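Local structure of D-alanyl transferase DltD (Enterococcus faecalis, 6O93) at residues Lys26-Val29 and Ile30-Lys33; Thr127-Trp130 and Leu131-Thr135; Gln155-Lys158 and Val159-Glu162; Arg190-Glu193 and Leu194-Ile198; Gln361-Glu364 and Phe365-Pro369. The protein probably takes part in attaching D-alanine to lipoteichoic acid in the cell envelope of this Gram-positive bacterium, as a membrane-linked member of the DltD family. One frame throughout, in Å; residues are numbered along the deposited sequence.

Contact 1. Residues Lys26-Val29 and Ile30-Lys33; sequences KGNV and IKNK
Lys31 reaches back over the start of its own helix and puts its ammonium on the carbonyl oxygen of Gly27. The bond from Lys31 NZ to Gly27 O measures 2.6 Å. It lies in the carbonyl plane, on a lone pair. Two torsions bring the amine there. CG sits between the backbone N and the carbonyl carbon (chi1 86°), and the chain then runs straight until a bend at the last torsion (chi4 -56°). That bend turns NZ in toward the loop. The methylene CE passes 3.4 Å from Gly27 O on the way. Asn28 runs alongside Lys31 and points the same way, with Asn28 OD1 2.7 Å from Lys31 NZ. On the helix side, the amine also donates to its neighbour, from Lys31 NZ to Asn32 OD1 at 2.9 Å.

Asn28 stands at the N-cap position, but its side chain makes no capping bond. Its carbonyl starts the helix instead, with Asn32 N 2.9 Å from Asn28 O. Lys33 N bonds to Val29 O one residue later. The amides of Asn28 and Asn32 are turned 33° apart, and Asn32 ND2 comes to 3.5 Å from Asn28 CB.

Outside partners fix the ends. Asn28 ND2 donates to Gln129, and Lys31 NZ also bonds Ser89 OG. Asp192 accepts from the backbone N-H groups of Asn28 and Val29, at the end the Asn28 side chain leaves uncapped. The lysine amine is thus surrounded by oxygens, which probably keeps it charged although the residue is buried.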
loop_
_atom_site.group_PDB
_atom_site.type_symbol
_atom_site.label_atom_id
_atom_site.label_comp_id
_atom_site.label_asym_id
_atom_site.label_seq_id
_atom_site.Cartn_x
_atom_site.Cartn_y
_atom_site.Cartn_z
ATOM N N LYS A 26 11.443 -0.120 5.194
ATOM C CA LYS A 26 11.843 0.771 6.277
ATOM C C LYS A 26 13.107 1.563 5.969
ATOM O O LYS A 26 13.414 2.512 6.700
ATOM C CB LYS A 26 12.073 -0.024 7.565
ATOM C CG LYS A 26 10.868 -0.793 8.063
ATOM C CD LYS A 26 11.206 -1.570 9.328
ATOM C CE LYS A 26 10.281 -2.763 9.507
ATOM N NZ LYS A 26 10.362 -3.339 10.876
ATOM N N GLY A 27 13.850 1.193 4.927
ATOM C CA GLY A 27 15.083 1.864 4.581
ATOM C C GLY A 27 14.869 2.972 3.568
ATOM O O GLY A 27 13.744 3.350 3.237
ATOM N N ASN A 28 15.987 3.498 3.068
ATOM C CA ASN A 28 15.968 4.563 2.069
ATOM C C ASN A 28 16.791 4.245 0.831
ATOM O O ASN A 28 16.332 4.509 -0.282
ATOM C CB ASN A 28 16.479 5.877 2.690
ATOM C CG ASN A 28 15.386 6.648 3.405
ATOM O OD1 ASN A 28 14.197 6.420 3.180
ATOM N ND2 ASN A 28 15.788 7.578 4.264
ATOM N N VAL A 29 17.990 3.681 0.995
ATOM C CA VAL A 29 18.932 3.562 -0.120
ATOM C C VAL A 29 18.276 2.869 -1.309
ATOM O O VAL A 29 18.217 3.413 -2.418
ATOM C CB VAL A 29 20.203 2.819 0.322
ATOM C CG1 VAL A 29 21.119 2.580 -0.868
ATOM C CG2 VAL A 29 20.930 3.606 1.403
ATOM N N ILE A 30 17.775 1.651 -1.097
ATOM C CA ILE A 30 17.354 0.821 -2.222
ATOM C C ILE A 30 16.060 1.350 -2.831
ATOM O O ILE A 30 15.972 1.562 -4.047
ATOM C CB ILE A 30 17.218 -0.648 -1.783
ATOM C CG1 ILE A 30 18.604 -1.229 -1.489
ATOM C CG2 ILE A 30 16.508 -1.458 -2.862
ATOM C CD1 ILE A 30 18.579 -2.592 -0.825
ATOM N N LYS A 31 15.033 1.569 -2.005
ATOM C CA LYS A 31 13.741 1.965 -2.555
ATOM C C LYS A 31 13.813 3.347 -3.196
ATOM O O LYS A 31 13.203 3.580 -4.247
ATOM C CB LYS A 31 12.662 1.921 -1.469
ATOM C CG LYS A 31 12.542 3.176 -0.621
ATOM C CD LYS A 31 11.583 2.958 0.539
ATOM C CE LYS A 31 11.218 4.268 1.221
ATOM N NZ LYS A 31 12.412 5.008 1.700
ATOM N N ASN A 32 14.557 4.276 -2.588
ATOM C CA ASN A 32 14.657 5.619 -3.152
ATOM C C ASN A 32 15.389 5.603 -4.486
ATOM O O ASN A 32 14.991 6.299 -5.427
ATOM C CB ASN A 32 15.363 6.554 -2.169
ATOM C CG ASN A 32 14.558 6.787 -0.906
ATOM O OD1 ASN A 32 13.474 6.223 -0.728
ATOM N ND2 ASN A 32 15.085 7.623 -0.020
ATOM N N LYS A 33 16.465 4.820 -4.586
ATOM C CA LYS A 33 17.195 4.731 -5.846
ATOM C C LYS A 33 16.318 4.146 -6.945
ATOM O O LYS A 33 16.333 4.626 -8.083
ATOM C CB LYS A 33 18.458 3.889 -5.657
ATOM C CG LYS A 33 19.372 3.837 -6.877
ATOM C CD LYS A 33 19.961 5.205 -7.196
ATOM C CE LYS A 33 20.982 5.127 -8.321
ATOM N NZ LYS A 33 21.549 6.466 -8.649
#

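Contact 2. Residues Thr127-Trp130 and Leu131-Thr135; sequences TYQW and LANLT
Trp130 and Leu131 are neighbours in sequence, yet their side chains meet. Leu131 CD2 lies over one face of the indole. It is 3.6 Å from the centroid of the six-membered ring and 13° off the ring normal, a CH-pi contact. Trp130 CG is anti to its backbone nitrogen (chi1 157°) while Leu131 CG is anti to its carbonyl carbon. These choices bring the methyl over the benzo part of the ring. Leu134 adds a looser apolar contact, with its CD1 4.3 Å from Trp130 CD1. The two side chains lie side by side and point the same way.

The backbone bonds are those of a helix. Leu131 N donates to Thr127 O, and Ala132 N to Tyr128 O at 2.9 Å. The last is Asn133 N to Gln129 O at 3.2 Å. Asn133 is then the first residue to leave helical angles.

The polar side chains meet through water. One water accepts from Gln129 NE2 and from Asn133 ND2, at 2.9 Å each. The two amide planes stand 54° apart. Asn133 ND2 also comes within 3.5 Å of Gln129 CG.

An outside partner holds the polar group of the buried indole: Trp130 NE1 donates to Asp141. As packing, the Trp130 ring meets His88 edge-to-face. The arrangement is the C-terminal turn of helix 124-132, packed among helices 80-90, 139-148, 158-168 and 175-195.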
loop_
_atom_site.group_PDB
_atom_site.type_symbol
_atom_site.label_atom_id
_atom_site.label_comp_id
_atom_site.label_asym_id
_atom_site.label_seq_id
_atom_site.Cartn_x
_atom_site.Cartn_y
_atom_site.Cartn_z
ATOM N N THR A 127 11.349 8.360 10.192
ATOM C CA THR A 127 10.742 9.298 11.132
ATOM C C THR A 127 11.753 10.338 11.601
ATOM O O THR A 127 11.456 11.537 11.632
ATOM C CB THR A 127 10.155 8.536 12.321
ATOM O OG1 THR A 127 9.209 7.572 11.847
ATOM C CG2 THR A 127 9.460 9.485 13.286
ATOM N N TYR A 128 12.957 9.897 11.972
ATOM C CA TYR A 128 13.997 10.837 12.387
ATOM C C TYR A 128 14.422 11.740 11.233
ATOM O O TYR A 128 14.647 12.942 11.428
ATOM C CB TYR A 128 15.207 10.078 12.934
ATOM C CG TYR A 128 15.091 9.642 14.383
ATOM C CD1 TYR A 128 13.861 9.581 15.028
ATOM C CD2 TYR A 128 16.226 9.306 15.110
ATOM C CE1 TYR A 128 13.769 9.188 16.353
ATOM C CE2 TYR A 128 16.144 8.914 16.429
ATOM C CZ TYR A 128 14.916 8.856 17.048
ATOM O OH TYR A 128 14.843 8.466 18.363
ATOM N N GLN A 129 14.556 11.177 10.030
ATOM C CA GLN A 129 14.897 11.989 8.867
ATOM C C GLN A 129 13.857 13.080 8.641
ATOM O O GLN A 129 14.204 14.231 8.351
ATOM C CB GLN A 129 15.015 11.099 7.629
ATOM C CG GLN A 129 15.389 11.842 6.356
ATOM C CD GLN A 129 15.170 11.004 5.114
ATOM O OE1 GLN A 129 14.181 10.274 5.009
ATOM N NE2 GLN A 129 16.093 11.101 4.165
ATOM N N TRP A 130 12.576 12.732 8.768
ATOM C CA TRP A 130 11.508 13.708 8.579
ATOM C C TRP A 130 11.653 14.878 9.545
ATOM O O TRP A 130 11.545 16.045 9.148
ATOM C CB TRP A 130 10.154 13.008 8.737
ATOM C CG TRP A 130 8.999 13.896 9.099
ATOM C CD1 TRP A 130 8.525 14.963 8.390
ATOM C CD2 TRP A 130 8.149 13.769 10.248
ATOM N NE1 TRP A 130 7.439 15.513 9.033
ATOM C CE2 TRP A 130 7.189 14.799 10.176
ATOM C CE3 TRP A 130 8.111 12.887 11.334
ATOM C CZ2 TRP A 130 6.203 14.972 11.149
ATOM C CZ3 TRP A 130 7.131 13.061 12.299
ATOM C CH2 TRP A 130 6.190 14.094 12.199
ATOM N N LEU A 131 11.916 14.589 10.822
ATOM C CA LEU A 131 12.022 15.659 11.810
ATOM C C LEU A 131 13.320 16.442 11.665
ATOM O O LEU A 131 13.338 17.654 11.909
ATOM C CB LEU A 131 11.908 15.083 13.221
ATOM C CG LEU A 131 10.555 14.448 13.550
ATOM C CD1 LEU A 131 10.621 13.697 14.864
ATOM C CD2 LEU A 131 9.465 15.508 13.593
ATOM N N ALA A 132 14.407 15.781 11.260
ATOM C CA ALA A 132 15.687 16.469 11.138
ATOM C C ALA A 132 15.655 17.516 10.031
ATOM O O ALA A 132 16.272 18.581 10.159
ATOM C CB ALA A 132 16.805 15.456 10.882
ATOM N N ASN A 133 14.939 17.238 8.942
ATOM C CA ASN A 133 14.909 18.116 7.780
ATOM C C ASN A 133 13.721 19.068 7.785
ATOM O O ASN A 133 13.513 19.787 6.804
ATOM C CB ASN A 133 14.892 17.285 6.496
ATOM C CG ASN A 133 16.114 16.404 6.359
ATOM O OD1 ASN A 133 17.209 16.772 6.782
ATOM N ND2 ASN A 133 15.936 15.233 5.766
ATOM N N LEU A 134 12.941 19.093 8.860
ATOM C CA LEU A 134 11.753 19.936 8.907
ATOM C C LEU A 134 12.154 21.395 9.095
ATOM O O LEU A 134 12.740 21.758 10.121
ATOM C CB LEU A 134 10.841 19.471 10.039
ATOM C CG LEU A 134 9.351 19.787 9.924
ATOM C CD1 LEU A 134 8.773 19.223 8.635
ATOM C CD2 LEU A 134 8.616 19.225 11.128
ATOM N N THR A 135 11.843 22.231 8.099
ATOM C CA THR A 135 12.130 23.659 8.160
ATOM C C THR A 135 10.888 24.534 8.149
ATOM O O THR A 135 10.961 25.676 8.620
ATOM C CB THR A 135 13.029 24.086 6.986
ATOM O OG1 THR A 135 12.399 23.752 5.741
ATOM C CG2 THR A 135 14.385 23.403 7.071
HETATM O O HOH W 1 17.707 13.550 4.170
#

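Contact 3. Residues Gln155-Lys158 and Val159-Glu162; sequences QKDK and VLME
Asp157 caps the helix that Leu160 belongs to. It holds the N-cap position of helix 158-168, and its carboxylate takes a backbone N-H of the first turn. Leu160 N donates to Asp157 OD1 at 3.1 Å, with a nearly straight N-H...O angle of 164°. The donor N lies above the carboxylate plane, 61° out of it. Asp157 CG is anti to the backbone N (chi1 -173°), which swings the carboxylate over the start of the helix.

The next two N-H groups are satisfied by backbone carbonyls. Met161 N reaches Asp157 O at 2.8 Å, in the carbonyl plane. Glu162 N reaches Lys158 O at 2.8 Å. Asp157 therefore serves the helix twice, through its side chain and through its carbonyl. The N-H of Val159 goes to a bound glycerol, which probably came from the crystallisation liquor. The second carboxylate oxygen, OD2, bonds Tyr128 OH, so the capping residue is also held from helix 124-132. The Asp157 carboxylate is probably stabilised by the dipole of the helix it caps.

Gln155 sends its amide elsewhere, with NE2 donating to Thr149 O. Its chain takes part in packing instead. Met161 is bent at both chi2 and chi3, which folds it back over the end of the preceding helix. Its sulfur SD comes to 3.7 Å from Gln155 CA. Leu160 crosses Asp157 at about a right angle, and its CB lies 3.3 Å from Asp157 CG.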
loop_
_atom_site.group_PDB
_atom_site.type_symbol
_atom_site.label_atom_id
_atom_site.label_comp_id
_atom_site.label_asym_id
_atom_site.label_seq_id
_atom_site.Cartn_x
_atom_site.Cartn_y
_atom_site.Cartn_z
ATOM N N GLN A 155 5.835 6.086 21.896
ATOM C CA GLN A 155 5.724 6.637 23.243
ATOM C C GLN A 155 6.942 6.312 24.097
ATOM O O GLN A 155 7.241 7.043 25.047
ATOM C CB GLN A 155 4.458 6.117 23.921
ATOM C CG GLN A 155 3.170 6.637 23.295
ATOM C CD GLN A 155 1.941 5.904 23.798
ATOM O OE1 GLN A 155 2.049 4.949 24.566
ATOM N NE2 GLN A 155 0.768 6.349 23.368
ATOM N N LYS A 156 7.650 5.229 23.789
ATOM C CA LYS A 156 8.848 4.886 24.544
ATOM C C LYS A 156 10.060 5.709 24.127
ATOM O O LYS A 156 11.123 5.574 24.741
ATOM C CB LYS A 156 9.152 3.394 24.386
ATOM C CG LYS A 156 9.506 2.982 22.968
ATOM C CD LYS A 156 9.669 1.479 22.850
ATOM C CE LYS A 156 10.215 1.093 21.486
ATOM N NZ LYS A 156 10.329 -0.381 21.325
ATOM N N ASP A 157 9.923 6.554 23.107
ATOM C CA ASP A 157 10.993 7.427 22.630
ATOM C C ASP A 157 10.708 8.824 23.175
ATOM O O ASP A 157 9.905 9.571 22.611
ATOM C CB ASP A 157 11.049 7.403 21.106
ATOM C CG ASP A 157 12.246 8.144 20.546
ATOM O OD1 ASP A 157 12.768 9.051 21.226
ATOM O OD2 ASP A 157 12.658 7.818 19.413
ATOM N N LYS A 158 11.373 9.175 24.278
ATOM C CA LYS A 158 11.023 10.390 25.008
ATOM C C LYS A 158 11.374 11.644 24.216
ATOM O O LYS A 158 10.573 12.582 24.139
ATOM C CB LYS A 158 11.721 10.399 26.368
ATOM C CG LYS A 158 11.357 9.215 27.258
ATOM C CD LYS A 158 9.857 9.147 27.532
ATOM C CE LYS A 158 9.518 8.024 28.501
ATOM N NZ LYS A 158 8.072 8.023 28.871
ATOM N N VAL A 159 12.576 11.694 23.635
ATOM C CA VAL A 159 12.955 12.860 22.842
ATOM C C VAL A 159 11.998 13.030 21.671
ATOM O O VAL A 159 11.565 14.145 21.356
ATOM C CB VAL A 159 14.416 12.742 22.370
ATOM C CG1 VAL A 159 14.765 13.885 21.422
ATOM C CG2 VAL A 159 15.356 12.735 23.563
ATOM N N LEU A 160 11.647 11.924 21.012
ATOM C CA LEU A 160 10.667 11.981 19.936
ATOM C C LEU A 160 9.334 12.516 20.443
ATOM O O LEU A 160 8.746 13.424 19.843
ATOM C CB LEU A 160 10.497 10.593 19.318
ATOM C CG LEU A 160 9.512 10.472 18.151
ATOM C CD1 LEU A 160 9.831 11.479 17.067
ATOM C CD2 LEU A 160 9.534 9.062 17.590
ATOM N N MET A 161 8.844 11.968 21.558
ATOM C CA MET A 161 7.572 12.425 22.111
ATOM C C MET A 161 7.615 13.912 22.430
ATOM O O MET A 161 6.648 14.640 22.175
ATOM C CB MET A 161 7.226 11.620 23.365
ATOM C CG MET A 161 6.755 10.202 23.076
ATOM S SD MET A 161 5.157 10.159 22.238
ATOM C CE MET A 161 4.062 10.659 23.565
ATOM N N GLU A 162 8.730 14.382 22.990
ATOM C CA GLU A 162 8.858 15.803 23.293
ATOM C C GLU A 162 8.858 16.636 22.018
ATOM O O GLU A 162 8.256 17.716 21.972
ATOM C CB GLU A 162 10.129 16.043 24.106
ATOM C CG GLU A 162 10.069 15.432 25.497
ATOM C CD GLU A 162 11.384 15.517 26.249
ATOM O OE1 GLU A 162 12.453 15.589 25.602
ATOM O OE2 GLU A 162 11.343 15.507 27.496
#

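Contact 4. Residues Arg190-Glu193 and Leu194-Ile198; sequences REDE and LFSQI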
loop_
_atom_site.group_PDB
_atom_site.type_symbol
_atom_site.label_atom_id
_atom_site.label_comp_id
_atom_site.label_asym_id
_atom_site.label_seq_id
_atom_site.Cartn_x
_atom_site.Cartn_y
_atom_site.Cartn_z
ATOM N N ARG A 190 23.899 4.216 8.390
ATOM C CA ARG A 190 24.900 3.163 8.276
ATOM C C ARG A 190 24.252 1.788 8.364
ATOM O O ARG A 190 24.609 0.873 7.612
ATOM C CB ARG A 190 25.962 3.337 9.362
ATOM C CG ARG A 190 27.079 2.308 9.329
ATOM C CD ARG A 190 27.794 2.286 7.984
ATOM N NE ARG A 190 28.984 1.442 8.014
ATOM C CZ ARG A 190 29.652 1.045 6.934
ATOM N NH1 ARG A 190 29.245 1.411 5.724
ATOM N NH2 ARG A 190 30.725 0.276 7.065
ATOM N N GLU A 191 23.287 1.624 9.270
ATOM C CA GLU A 191 22.601 0.345 9.398
ATOM C C GLU A 191 21.732 0.056 8.181
ATOM O O GLU A 191 21.551 -1.111 7.815
ATOM C CB GLU A 191 21.773 0.330 10.684
ATOM C CG GLU A 191 22.640 0.268 11.935
ATOM C CD GLU A 191 21.867 0.495 13.219
ATOM O OE1 GLU A 191 20.732 1.009 13.162
ATOM O OE2 GLU A 191 22.404 0.161 14.295
ATOM N N ASP A 192 21.195 1.096 7.542
ATOM C CA ASP A 192 20.489 0.910 6.278
ATOM C C ASP A 192 21.421 0.330 5.219
ATOM O O ASP A 192 21.078 -0.641 4.534
ATOM C CB ASP A 192 19.903 2.246 5.815
ATOM C CG ASP A 192 18.952 2.098 4.639
ATOM O OD1 ASP A 192 18.473 0.973 4.391
ATOM O OD2 ASP A 192 18.684 3.114 3.964
ATOM N N GLU A 193 22.615 0.910 5.080
ATOM C CA GLU A 193 23.575 0.411 4.099
ATOM C C GLU A 193 23.999 -1.019 4.414
ATOM O O GLU A 193 24.174 -1.837 3.505
ATOM C CB GLU A 193 24.793 1.339 4.053
ATOM C CG GLU A 193 25.917 0.893 3.113
ATOM C CD GLU A 193 25.536 0.970 1.643
ATOM O OE1 GLU A 193 24.462 1.527 1.329
ATOM O OE2 GLU A 193 26.314 0.476 0.798
ATOM N N LEU A 194 24.159 -1.344 5.696
ATOM C CA LEU A 194 24.720 -2.633 6.085
ATOM C C LEU A 194 23.679 -3.746 6.149
ATOM O O LEU A 194 23.977 -4.887 5.782
ATOM C CB LEU A 194 25.407 -2.516 7.449
ATOM C CG LEU A 194 26.661 -1.644 7.531
ATOM C CD1 LEU A 194 27.185 -1.622 8.961
ATOM C CD2 LEU A 194 27.736 -2.134 6.574
ATOM N N PHE A 195 22.463 -3.443 6.610
ATOM C CA PHE A 195 21.511 -4.477 6.992
ATOM C C PHE A 195 20.208 -4.473 6.205
ATOM O O PHE A 195 19.392 -5.379 6.407
ATOM C CB PHE A 195 21.171 -4.352 8.489
ATOM C CG PHE A 195 22.368 -4.443 9.397
ATOM C CD1 PHE A 195 23.392 -5.338 9.136
ATOM C CD2 PHE A 195 22.469 -3.629 10.513
ATOM C CE1 PHE A 195 24.493 -5.422 9.970
ATOM C CE2 PHE A 195 23.567 -3.707 11.352
ATOM C CZ PHE A 195 24.581 -4.604 11.080
ATOM N N SER A 196 19.982 -3.502 5.317
ATOM C CA SER A 196 18.684 -3.395 4.654
ATOM C C SER A 196 18.389 -4.558 3.716
ATOM O O SER A 196 17.234 -4.711 3.300
ATOM C CB SER A 196 18.591 -2.084 3.873
ATOM O OG SER A 196 19.503 -2.063 2.792
ATOM N N GLN A 197 19.383 -5.374 3.369
ATOM C CA GLN A 197 19.160 -6.519 2.496
ATOM C C GLN A 197 18.994 -7.828 3.258
ATOM O O GLN A 197 18.708 -8.856 2.635
ATOM C CB GLN A 197 20.312 -6.653 1.491
ATOM C CG GLN A 197 20.410 -5.484 0.521
ATOM C CD GLN A 197 21.579 -5.601 -0.438
ATOM O OE1 GLN A 197 22.704 -5.218 -0.115
ATOM N NE2 GLN A 197 21.318 -6.125 -1.629
ATOM N N ILE A 198 19.162 -7.819 4.580
ATOM C CA ILE A 198 18.949 -9.028 5.364
ATOM C C ILE A 198 17.482 -9.424 5.279
ATOM O O ILE A 198 16.582 -8.599 5.489
ATOM C CB ILE A 198 19.397 -8.808 6.816
ATOM C CG1 ILE A 198 20.916 -8.621 6.872
ATOM C CG2 ILE A 198 18.965 -9.980 7.693
ATOM C CD1 ILE A 198 21.452 -8.249 8.239
HETATM O O HOH W 2 22.779 -4.022 2.455
#
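This is a helix-end contact, made near the C-terminal end of helix 175-195. Arg190 and Leu194 pack one turn apart on it. Leu194 CD2 sits over the centre of the Arg190 guanidinium, 3.7 Å above its plane, and CD1 lies 3.7 Å from Arg190 NE. A bend at chi2 (57°) turns the arginine chain forward along the helix and lays the flat group over the leucine. Glu191 and Phe195 make a lighter pair, with Glu191 CB 4.0 Å from Phe195 CD2.

Leu194 N and Phe195 N bond to Arg190 O and Glu191 O, and Ser196 N continues the helical pattern to Asp192 O. Asp192 O thus takes two donors from one residue, Ser196 OG at 2.7 Å and Ser196 N at 3.2 Å. The hydroxyl is placed by chi1 of 66°, between the backbone N and the carbonyl carbon. A type I beta turn runs from Phe195 to Ile198, closed by Ile198 N to Phe195 O. Glu193 O is met by a water that also donates to Gln197 OE1. The Asp192 carboxylate reaches through OD2 to the start of helix 29-36, at Asn28 and Val29.

Contact 5. Residues Gln361-Glu364 and Phe365-Pro369; sequences QVDE and FMKQP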
loop_
_atom_site.group_PDB
_atom_site.type_symbol
_atom_site.label_atom_id
_atom_site.label_comp_id
_atom_site.label_asym_id
_atom_site.label_seq_id
_atom_site.Cartn_x
_atom_site.Cartn_y
_atom_site.Cartn_z
ATOM N N GLN A 361 -5.341 -1.364 -16.196
ATOM C CA GLN A 361 -5.506 0.023 -15.781
ATOM C C GLN A 361 -4.161 0.669 -15.471
ATOM O O GLN A 361 -3.940 1.839 -15.804
ATOM C CB GLN A 361 -6.437 0.099 -14.572
ATOM C CG GLN A 361 -7.834 -0.431 -14.853
ATOM C CD GLN A 361 -8.481 0.255 -16.039
ATOM O OE1 GLN A 361 -8.414 1.477 -16.176
ATOM N NE2 GLN A 361 -9.097 -0.532 -16.916
ATOM N N VAL A 362 -3.248 -0.072 -14.841
ATOM C CA VAL A 362 -1.916 0.466 -14.572
ATOM C C VAL A 362 -1.193 0.760 -15.880
ATOM O O VAL A 362 -0.615 1.838 -16.064
ATOM C CB VAL A 362 -1.106 -0.501 -13.689
ATOM C CG1 VAL A 362 0.352 -0.070 -13.639
ATOM C CG2 VAL A 362 -1.686 -0.562 -12.289
ATOM N N ASP A 363 -1.211 -0.198 -16.809
ATOM C CA ASP A 363 -0.502 -0.017 -18.073
ATOM C C ASP A 363 -1.044 1.185 -18.838
ATOM O O ASP A 363 -0.276 2.021 -19.330
ATOM C CB ASP A 363 -0.605 -1.287 -18.918
ATOM C CG ASP A 363 0.444 -1.345 -20.009
ATOM O OD1 ASP A 363 1.646 -1.349 -19.669
ATOM O OD2 ASP A 363 0.074 -1.389 -21.201
ATOM N N GLU A 364 -2.370 1.288 -18.953
ATOM C CA GLU A 364 -2.964 2.451 -19.603
ATOM C C GLU A 364 -2.574 3.733 -18.880
ATOM O O GLU A 364 -2.291 4.756 -19.516
ATOM C CB GLU A 364 -4.487 2.305 -19.653
ATOM C CG GLU A 364 -4.980 1.164 -20.537
ATOM C CD GLU A 364 -6.488 0.981 -20.465
ATOM O OE1 GLU A 364 -7.137 1.691 -19.669
ATOM O OE2 GLU A 364 -7.025 0.127 -21.202
ATOM N N PHE A 365 -2.544 3.689 -17.546
ATOM C CA PHE A 365 -2.162 4.854 -16.755
ATOM C C PHE A 365 -0.716 5.255 -17.023
ATOM O O PHE A 365 -0.397 6.448 -17.092
ATOM C CB PHE A 365 -2.390 4.542 -15.273
ATOM C CG PHE A 365 -1.682 5.467 -14.324
ATOM C CD1 PHE A 365 -2.128 6.762 -14.130
ATOM C CD2 PHE A 365 -0.592 5.022 -13.595
ATOM C CE1 PHE A 365 -1.482 7.606 -13.239
ATOM C CE2 PHE A 365 0.056 5.859 -12.703
ATOM C CZ PHE A 365 -0.390 7.151 -12.526
ATOM N N MET A 366 0.171 4.272 -17.192
ATOM C CA MET A 366 1.576 4.578 -17.439
ATOM C C MET A 366 1.788 5.197 -18.814
ATOM O O MET A 366 2.761 5.931 -19.017
ATOM C CB MET A 366 2.419 3.311 -17.297
ATOM C CG MET A 366 2.493 2.782 -15.873
ATOM S SD MET A 366 3.175 3.987 -14.715
ATOM C CE MET A 366 4.800 4.242 -15.420
ATOM N N LYS A 367 0.899 4.917 -19.764
ATOM C CA LYS A 367 0.983 5.513 -21.089
ATOM C C LYS A 367 0.300 6.873 -21.172
ATOM O O LYS A 367 0.512 7.593 -22.155
ATOM C CB LYS A 367 0.370 4.568 -22.128
ATOM C CG LYS A 367 1.075 3.224 -22.218
ATOM C CD LYS A 367 0.385 2.291 -23.199
ATOM C CE LYS A 367 1.095 0.951 -23.283
ATOM N NZ LYS A 367 0.406 0.015 -24.215
ATOM N N GLN A 368 -0.505 7.241 -20.180
ATOM C CA GLN A 368 -1.130 8.555 -20.189
ATOM C C GLN A 368 -0.050 9.634 -20.252
ATOM O O GLN A 368 1.000 9.497 -19.611
ATOM C CB GLN A 368 -2.002 8.750 -18.946
ATOM C CG GLN A 368 -3.264 7.893 -18.930
ATOM C CD GLN A 368 -4.069 8.034 -17.643
ATOM O OE1 GLN A 368 -3.818 8.925 -16.829
ATOM N NE2 GLN A 368 -5.040 7.147 -17.457
ATOM N N PRO A 369 -0.264 10.720 -21.016
ATOM C CA PRO A 369 0.788 11.736 -21.166
ATOM C C PRO A 369 1.219 12.359 -19.840
ATOM O O PRO A 369 0.380 12.537 -18.958
ATOM C CB PRO A 369 0.137 12.788 -22.072
ATOM C CG PRO A 369 -0.978 12.079 -22.760
ATOM C CD PRO A 369 -1.476 11.069 -21.780
#
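Met366 N donates to Val362 O at 2.8 Å, and Phe365 N to Gln361 O at 2.9 Å. These backbone bonds hold the last turns of the helix. Lys367 N goes to Asp363 O at 3.2 Å. The bonds weaken toward the C-terminal end. Glu364 O takes weak bonds from Lys367 N and Gln368 N. Gln368 N also bonds Phe365 O.

Asp363 and Lys367 form a salt bridge across one turn. It is loose, with Lys367 NZ 3.3 Å from Asp363 OD2 and only a weak hydrogen bond. Lys367 is extended beyond CG, and its CE also comes to 3.3 Å from Asp363 OD2. Asp363 CG is anti to the backbone N (chi1 -162°), which turns the carboxylate toward the C-terminal end. The other oxygen, OD1, has a stronger partner in Tyr68 OH.

The apolar contact is slight. Val362 CG1 lies 4.2 Å from Met366 CG. The Phe365 ring turns its edge toward Val362 O, with CD2 4.0 Å from that oxygen. Gln368 and Pro369 are poorly ordered.

Lys98 lies against the end of the helix. It bonds the carbonyls of Phe365 and Gln368 and makes a cation-pi contact with the Phe365 ring. The buried side of helix 352-367 rests on the parallel sheet, with Val362 and Phe365 on strand 289-294, and Val362 and Met366 on strand 40-44.

How the contacts relate
All five are local contacts in series along the chain, so none nests in or crosses another. Contact 1 joins a loop to the start of helix 29-36. Contact 2 ends helix 124-132, and contact 3 opens helix 158-168. Contact 4 lies at the C-terminal end of helix 175-195. Three direct links tie these helices together: contact 1 meets contact 2 through Asn28 and Gln129, contact 2 meets contact 3 through Tyr128 and Asp157, and contact 4 returns to contact 1 through Asp192. Contact 5 ends helix 352-367 beside the parallel sheet. It touches none of the others, and its centre is about 43 Å from that of contact 3.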